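Lactate racemase apoprotein (Thermoanaerobacterium thermosaccharolyticum, PDB 2YJG) interconverts the D- and L-isomers of lactate, working as a homodimer with a nickel-containing pincer cofactor derived from nicotinic acid mononucleotide. Local coordinates at residues I68-H73 with A118-D123; E326-W331 with W358-L363. All coordinates share one frame; numbering follows the deposited sequence.

Contact 1: I68-H73 with A118-D123. With SO4 (sulfate ion), chain D.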
loop_
_atom_site.group_PDB
_atom_site.type_symbol
_atom_site.label_atom_id
_atom_site.label_comp_id
_atom_site.label_asym_id
_atom_site.label_seq_id
_atom_site.Cartn_x
_atom_site.Cartn_y
_atom_site.Cartn_z
ATOM N N ILE A 68 -6.065 11.033 12.870
ATOM C CA ILE A 68 -7.091 11.528 11.945
ATOM C C ILE A 68 -7.966 10.353 11.516
ATOM O O ILE A 68 -7.438 9.381 10.931
ATOM C CB ILE A 68 -6.515 12.029 10.666
ATOM C CG1 ILE A 68 -5.457 13.126 10.910
ATOM C CG2 ILE A 68 -7.618 12.580 9.719
ATOM C CD1 ILE A 68 -4.654 13.493 9.637
ATOM N N ILE A 69 -9.278 10.482 11.721
ATOM C CA ILE A 69 -10.209 9.450 11.279
ATOM C C ILE A 69 -10.600 9.806 9.853
ATOM O O ILE A 69 -10.912 10.983 9.560
ATOM C CB ILE A 69 -11.468 9.345 12.125
ATOM C CG1 ILE A 69 -11.128 9.004 13.597
ATOM C CG2 ILE A 69 -12.342 8.218 11.565
ATOM C CD1 ILE A 69 -12.328 9.080 14.586
ATOM N N THR A 70 -10.525 8.816 8.956
ATOM C CA THR A 70 -10.930 8.983 7.587
ATOM C C THR A 70 -11.940 7.916 7.229
ATOM O O THR A 70 -12.049 6.879 7.914
ATOM C CB THR A 70 -9.721 8.916 6.638
ATOM O OG1 THR A 70 -10.071 9.452 5.340
ATOM C CG2 THR A 70 -9.245 7.499 6.459
ATOM N N SER A 71 -12.678 8.160 6.150
ATOM C CA SER A 71 -13.645 7.217 5.653
ATOM C C SER A 71 -13.046 6.044 4.862
ATOM O O SER A 71 -11.922 6.057 4.388
ATOM C CB SER A 71 -14.713 7.915 4.820
ATOM O OG SER A 71 -15.502 8.790 5.624
ATOM N N ASP A 72 -13.845 5.019 4.682
ATOM C CA ASP A 72 -13.363 3.824 4.038
ATOM C C ASP A 72 -13.510 3.818 2.531
ATOM O O ASP A 72 -14.029 4.738 1.980
ATOM C CB ASP A 72 -13.862 2.537 4.709
ATOM C CG ASP A 72 -15.340 2.199 4.437
ATOM O OD1 ASP A 72 -16.025 2.868 3.704
ATOM O OD2 ASP A 72 -15.797 1.223 5.003
ATOM N N HIS A 73 -12.943 2.785 1.905
ATOM C CA HIS A 73 -13.019 2.524 0.454
ATOM C C HIS A 73 -14.439 2.572 -0.124
ATOM O O HIS A 73 -14.592 2.815 -1.324
ATOM C CB HIS A 73 -12.397 1.130 0.120
ATOM C CG HIS A 73 -13.089 -0.004 0.821
ATOM N ND1 HIS A 73 -13.091 -0.139 2.195
ATOM C CD2 HIS A 73 -13.832 -1.032 0.348
ATOM C CE1 HIS A 73 -13.810 -1.192 2.539
ATOM N NE2 HIS A 73 -14.284 -1.745 1.436
ATOM N N ALA A 118 -6.113 2.462 -4.110
ATOM C CA ALA A 118 -7.063 3.148 -5.010
ATOM C C ALA A 118 -7.587 4.453 -4.431
ATOM O O ALA A 118 -7.626 5.487 -5.124
ATOM C CB ALA A 118 -8.222 2.216 -5.430
ATOM N N LYS A 119 -7.907 4.426 -3.139
ATOM C CA LYS A 119 -8.462 5.593 -2.430
ATOM C C LYS A 119 -7.470 6.701 -2.137
ATOM O O LYS A 119 -7.756 7.866 -2.405
ATOM C CB LYS A 119 -9.077 5.159 -1.099
ATOM C CG LYS A 119 -9.954 6.200 -0.476
ATOM C CD LYS A 119 -11.333 6.032 -1.140
ATOM C CE LYS A 119 -12.302 6.956 -0.558
ATOM N NZ LYS A 119 -12.919 7.781 -1.617
ATOM N N PHE A 120 -6.322 6.333 -1.561
ATOM C CA PHE A 120 -5.354 7.272 -1.029
ATOM C C PHE A 120 -4.095 7.473 -1.874
ATOM O O PHE A 120 -3.457 8.492 -1.763
ATOM C CB PHE A 120 -4.957 6.821 0.397
ATOM C CG PHE A 120 -6.118 6.652 1.302
ATOM C CD1 PHE A 120 -6.807 7.762 1.783
ATOM C CD2 PHE A 120 -6.555 5.396 1.691
ATOM C CE1 PHE A 120 -7.891 7.607 2.624
ATOM C CE2 PHE A 120 -7.673 5.250 2.506
ATOM C CZ PHE A 120 -8.324 6.373 2.988
ATOM N N GLY A 121 -3.786 6.537 -2.777
ATOM C CA GLY A 121 -2.571 6.631 -3.567
ATOM C C GLY A 121 -1.433 5.924 -2.834
ATOM O O GLY A 121 -1.387 5.876 -1.606
ATOM N N GLU A 122 -0.511 5.383 -3.620
ATOM C CA GLU A 122 0.565 4.557 -3.149
ATOM C C GLU A 122 1.512 5.267 -2.161
ATOM O O GLU A 122 1.849 4.718 -1.119
ATOM C CB GLU A 122 1.299 4.127 -4.410
ATOM C CG GLU A 122 2.456 3.287 -4.277
ATOM C CD GLU A 122 2.634 2.424 -5.524
ATOM O OE1 GLU A 122 1.621 2.104 -6.174
ATOM O OE2 GLU A 122 3.773 2.045 -5.805
ATOM N N ASP A 123 1.897 6.488 -2.479
ATOM C CA ASP A 123 2.870 7.198 -1.659
ATOM C C ASP A 123 2.266 7.493 -0.297
ATOM O O ASP A 123 2.898 7.262 0.737
ATOM C CB ASP A 123 3.306 8.514 -2.333
ATOM C CG ASP A 123 4.145 8.313 -3.596
ATOM O OD1 ASP A 123 4.604 7.203 -3.911
ATOM O OD2 ASP A 123 4.384 9.331 -4.258
HETATM S S SO4 D . -1.349 5.923 -7.311
HETATM O O1 SO4 D . -1.057 7.290 -6.957
HETATM O O2 SO4 D . -0.828 5.504 -8.589
HETATM O O3 SO4 D . -0.873 4.983 -6.316
HETATM O O4 SO4 D . -2.777 5.710 -7.325
#
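K119 carries its ammonium, NZ, past the backbone of D72 and H73 to two carbonyl oxygens of the following loop, those of R75 and V77, which both accept hydrogen bonds from it. The K119 side chain bends at chi2 (84°), and its methylenes touch the other segment on the way. CE of K119 lies 3.8 Å from the O of D72, while its CD packs against the CA of H73. CG of K119 also sits over the centre of the F120 ring, 3.7 Å above the plane. F120 points its far end at the strand, tip to tip with T70. The ring atom CZ of F120 is 3.8 Å from CG2 of T70, a slanted approach, and 3.9 Å from the O of S71, which lies at the ring edge. With OG1 of T70 anti to the backbone N (chi1 -164°) and hydrogen-bonded to E168, CG2 is the branch that meets CZ of F120.

Beyond F120 the helix breaks at G121, whose phi of 90° would press a beta carbon against the preceding carbonyl, and G121 then serves as N-cap of helix 122-127. Here the N of E122 donates to O3 of a sulfate at 2.7 Å; the anion, probably from the crystallisation liquor, is also bound by R80 and K117, and the helix N terminus probably favours it electrostatically.

D72 turns its CB away from helix 113-120; its carboxylate is held by T74 and by H108, a proton donor/acceptor by similarity. The strand followed by a cofactor-binding loop is typical of Rossmann-like sheets, in which the loop at the carboxyl end of a parallel strand, here probably D72-R75, binds the nucleotide cofactor.

Contact 2: E326-W331 with W358-L363; sequences EGFYRW and WEAQIL
F328 and W331, one turn apart on helix 326-333, both pack against the small bump of A360 on helix 357-369. Both helices belong to the long beta-alpha-beta crossover that joins the neighbouring parallel strands 311-316 and 371-375 of the C-terminal domain. Their local axes come within 8.9 Å and cross at -37°, a spacing consistent with the small A360, whose CA is the nearest to that of F328.

The larger knob is the ring of F328, which fills a hollow lined by E359, A360 and L363. Its CG is anti to the backbone N (chi1 169°), and this swings the ring from the flank of its own helix toward the other. It enters edge first: CD1 of F328 is 3.6 Å from the N of A360, which lies in the plane of the ring, and CE1 is 3.7 Å from the O of E359. Farther in, L363 crosses F328 at about a right angle and brings its CD2 to 3.8 Å from CZ of F328. CB of E359 lies 3.9 Å from CD1 of F328; beyond it the glutamate chain bends at chi2 (70°) and takes its carboxylate away, to the neighbourhood of Q295 and K298, which by similarity bind the substrate. Y294 meets the F328 ring edge-to-face, so the aromatic knob also ties in helix 293-305. An alanine in place of F328 would probably open a gap between E359, A360 and L363 and leave Y294 without its edge-to-face mate.

W331 meets the alanine methyl from a second direction, with the side chain of K344 of helix 338-346 touching that of W331. The methyl of A360 approaches the five-membered ring at a slant, its CB 3.5 Å from CD1 of W331.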
loop_
_atom_site.group_PDB
_atom_site.type_symbol
_atom_site.label_atom_id
_atom_site.label_comp_id
_atom_site.label_asym_id
_atom_site.label_seq_id
_atom_site.Cartn_x
_atom_site.Cartn_y
_atom_site.Cartn_z
ATOM N N GLU A 326 -29.308 -10.792 2.182
ATOM C CA GLU A 326 -30.155 -11.956 2.387
ATOM C C GLU A 326 -31.135 -11.712 3.514
ATOM O O GLU A 326 -32.286 -12.080 3.423
ATOM C CB GLU A 326 -29.291 -13.203 2.719
ATOM C CG GLU A 326 -28.517 -13.752 1.559
ATOM C CD GLU A 326 -29.424 -14.379 0.478
ATOM O OE1 GLU A 326 -30.518 -14.890 0.815
ATOM O OE2 GLU A 326 -29.025 -14.362 -0.713
ATOM N N GLY A 327 -30.660 -11.162 4.611
ATOM C CA GLY A 327 -31.537 -10.918 5.789
ATOM C C GLY A 327 -32.648 -9.907 5.446
ATOM O O GLY A 327 -33.830 -10.137 5.693
ATOM N N PHE A 328 -32.240 -8.815 4.804
ATOM C CA PHE A 328 -33.180 -7.814 4.275
ATOM C C PHE A 328 -34.249 -8.498 3.485
ATOM O O PHE A 328 -35.416 -8.276 3.724
ATOM C CB PHE A 328 -32.375 -6.816 3.412
ATOM C CG PHE A 328 -33.229 -5.880 2.571
ATOM C CD1 PHE A 328 -34.064 -4.945 3.162
ATOM C CD2 PHE A 328 -33.087 -5.863 1.183
ATOM C CE1 PHE A 328 -34.801 -4.047 2.367
ATOM C CE2 PHE A 328 -33.802 -4.984 0.386
ATOM C CZ PHE A 328 -34.674 -4.079 0.965
ATOM N N TYR A 329 -33.847 -9.362 2.536
ATOM C CA TYR A 329 -34.772 -10.050 1.645
ATOM C C TYR A 329 -35.724 -11.015 2.392
ATOM O O TYR A 329 -36.949 -11.048 2.160
ATOM C CB TYR A 329 -33.937 -10.799 0.633
ATOM C CG TYR A 329 -34.658 -11.727 -0.283
ATOM C CD1 TYR A 329 -35.705 -11.290 -1.085
ATOM C CD2 TYR A 329 -34.263 -13.087 -0.383
ATOM C CE1 TYR A 329 -36.355 -12.169 -1.961
ATOM C CE2 TYR A 329 -34.892 -13.946 -1.276
ATOM C CZ TYR A 329 -35.926 -13.482 -2.080
ATOM O OH TYR A 329 -36.560 -14.354 -2.944
ATOM N N ARG A 330 -35.131 -11.809 3.261
ATOM C CA ARG A 330 -35.784 -12.874 4.053
ATOM C C ARG A 330 -36.863 -12.318 4.992
ATOM O O ARG A 330 -37.842 -12.950 5.211
ATOM C CB ARG A 330 -34.697 -13.609 4.844
ATOM C CG ARG A 330 -35.015 -14.934 5.581
ATOM C CD ARG A 330 -33.697 -15.544 6.309
ATOM N NE ARG A 330 -32.761 -14.529 6.892
ATOM C CZ ARG A 330 -31.479 -14.743 7.249
ATOM N NH1 ARG A 330 -30.915 -15.959 7.129
ATOM N NH2 ARG A 330 -30.738 -13.721 7.730
ATOM N N TRP A 331 -36.717 -11.102 5.476
ATOM C CA TRP A 331 -37.778 -10.494 6.264
ATOM C C TRP A 331 -39.077 -10.521 5.504
ATOM O O TRP A 331 -40.049 -10.887 6.076
ATOM C CB TRP A 331 -37.445 -9.049 6.680
ATOM C CG TRP A 331 -36.544 -8.947 7.856
ATOM C CD1 TRP A 331 -35.301 -8.405 7.889
ATOM C CD2 TRP A 331 -36.861 -9.300 9.213
ATOM N NE1 TRP A 331 -34.808 -8.457 9.170
ATOM C CE2 TRP A 331 -35.771 -8.961 10.003
ATOM C CE3 TRP A 331 -37.986 -9.880 9.820
ATOM C CZ2 TRP A 331 -35.717 -9.270 11.377
ATOM C CZ3 TRP A 331 -37.940 -10.159 11.204
ATOM C CH2 TRP A 331 -36.867 -9.788 11.950
ATOM N N TRP A 358 -32.963 -2.732 9.820
ATOM C CA TRP A 358 -33.435 -1.361 9.753
ATOM C C TRP A 358 -33.906 -0.990 8.314
ATOM O O TRP A 358 -34.808 -0.178 8.120
ATOM C CB TRP A 358 -32.355 -0.429 10.267
ATOM C CG TRP A 358 -31.024 -0.570 9.607
ATOM C CD1 TRP A 358 -30.583 0.087 8.516
ATOM C CD2 TRP A 358 -29.973 -1.448 10.007
ATOM N NE1 TRP A 358 -29.305 -0.314 8.188
ATOM C CE2 TRP A 358 -28.914 -1.266 9.103
ATOM C CE3 TRP A 358 -29.839 -2.382 11.017
ATOM C CZ2 TRP A 358 -27.707 -1.987 9.196
ATOM C CZ3 TRP A 358 -28.649 -3.038 11.156
ATOM C CH2 TRP A 358 -27.583 -2.841 10.257
ATOM N N GLU A 359 -33.211 -1.550 7.328
ATOM C CA GLU A 359 -33.519 -1.307 5.896
ATOM C C GLU A 359 -34.842 -1.962 5.605
ATOM O O GLU A 359 -35.706 -1.414 4.858
ATOM C CB GLU A 359 -32.425 -1.922 5.004
ATOM C CG GLU A 359 -32.146 -1.267 3.655
ATOM C CD GLU A 359 -31.493 0.092 3.753
ATOM O OE1 GLU A 359 -31.188 0.521 4.900
ATOM O OE2 GLU A 359 -31.238 0.758 2.680
ATOM N N ALA A 360 -35.062 -3.180 6.130
ATOM C CA ALA A 360 -36.358 -3.827 5.991
ATOM C C ALA A 360 -37.492 -3.063 6.706
ATOM O O ALA A 360 -38.634 -2.997 6.213
ATOM C CB ALA A 360 -36.361 -5.358 6.473
ATOM N N GLN A 361 -37.184 -2.523 7.884
ATOM C CA GLN A 361 -38.166 -1.820 8.665
ATOM C C GLN A 361 -38.646 -0.598 7.868
ATOM O O GLN A 361 -39.859 -0.313 7.739
ATOM C CB GLN A 361 -37.514 -1.382 9.977
ATOM C CG GLN A 361 -38.512 -0.749 10.939
ATOM C CD GLN A 361 -37.903 -0.335 12.266
ATOM O OE1 GLN A 361 -36.779 -0.732 12.606
ATOM N NE2 GLN A 361 -38.656 0.461 13.032
ATOM N N ILE A 362 -37.690 0.173 7.378
ATOM C CA ILE A 362 -38.055 1.326 6.535
ATOM C C ILE A 362 -38.823 0.983 5.315
ATOM O O ILE A 362 -39.830 1.672 5.031
ATOM C CB ILE A 362 -36.814 2.172 6.199
ATOM C CG1 ILE A 362 -36.281 2.666 7.516
ATOM C CG2 ILE A 362 -37.158 3.401 5.086
ATOM C CD1 ILE A 362 -34.845 3.246 7.496
ATOM N N LEU A 363 -38.427 -0.064 4.567
ATOM C CA LEU A 363 -39.224 -0.465 3.394
ATOM C C LEU A 363 -40.622 -0.909 3.799
ATOM O O LEU A 363 -41.611 -0.514 3.163
ATOM C CB LEU A 363 -38.502 -1.556 2.607
ATOM C CG LEU A 363 -39.174 -2.155 1.382
ATOM C CD1 LEU A 363 -39.386 -0.988 0.340
ATOM C CD2 LEU A 363 -38.345 -3.322 0.782
#

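How the contacts relate
From the N terminus the chain first runs along strand 66-71 and returns, by way of helix 79-91 and strand 99-104, to the end of helix 113-120, closing contact 1 with 44 residues between the segments. That closure lies wholly within the N-terminal domain. Only much later, after strand 311-316, does contact 2 open; with 26 residues between its segments, including helix 338-346, it closes on helix 357-369. The two are thus in series, neither enclosing nor crossing the other. Contact 1 joins strand 66-71 of the mixed sheet to the end of helix 113-120; contact 2 joins two helices of the connection between strands 311-316 and 371-375 of the parallel sheet. Their centres are 31 Å apart.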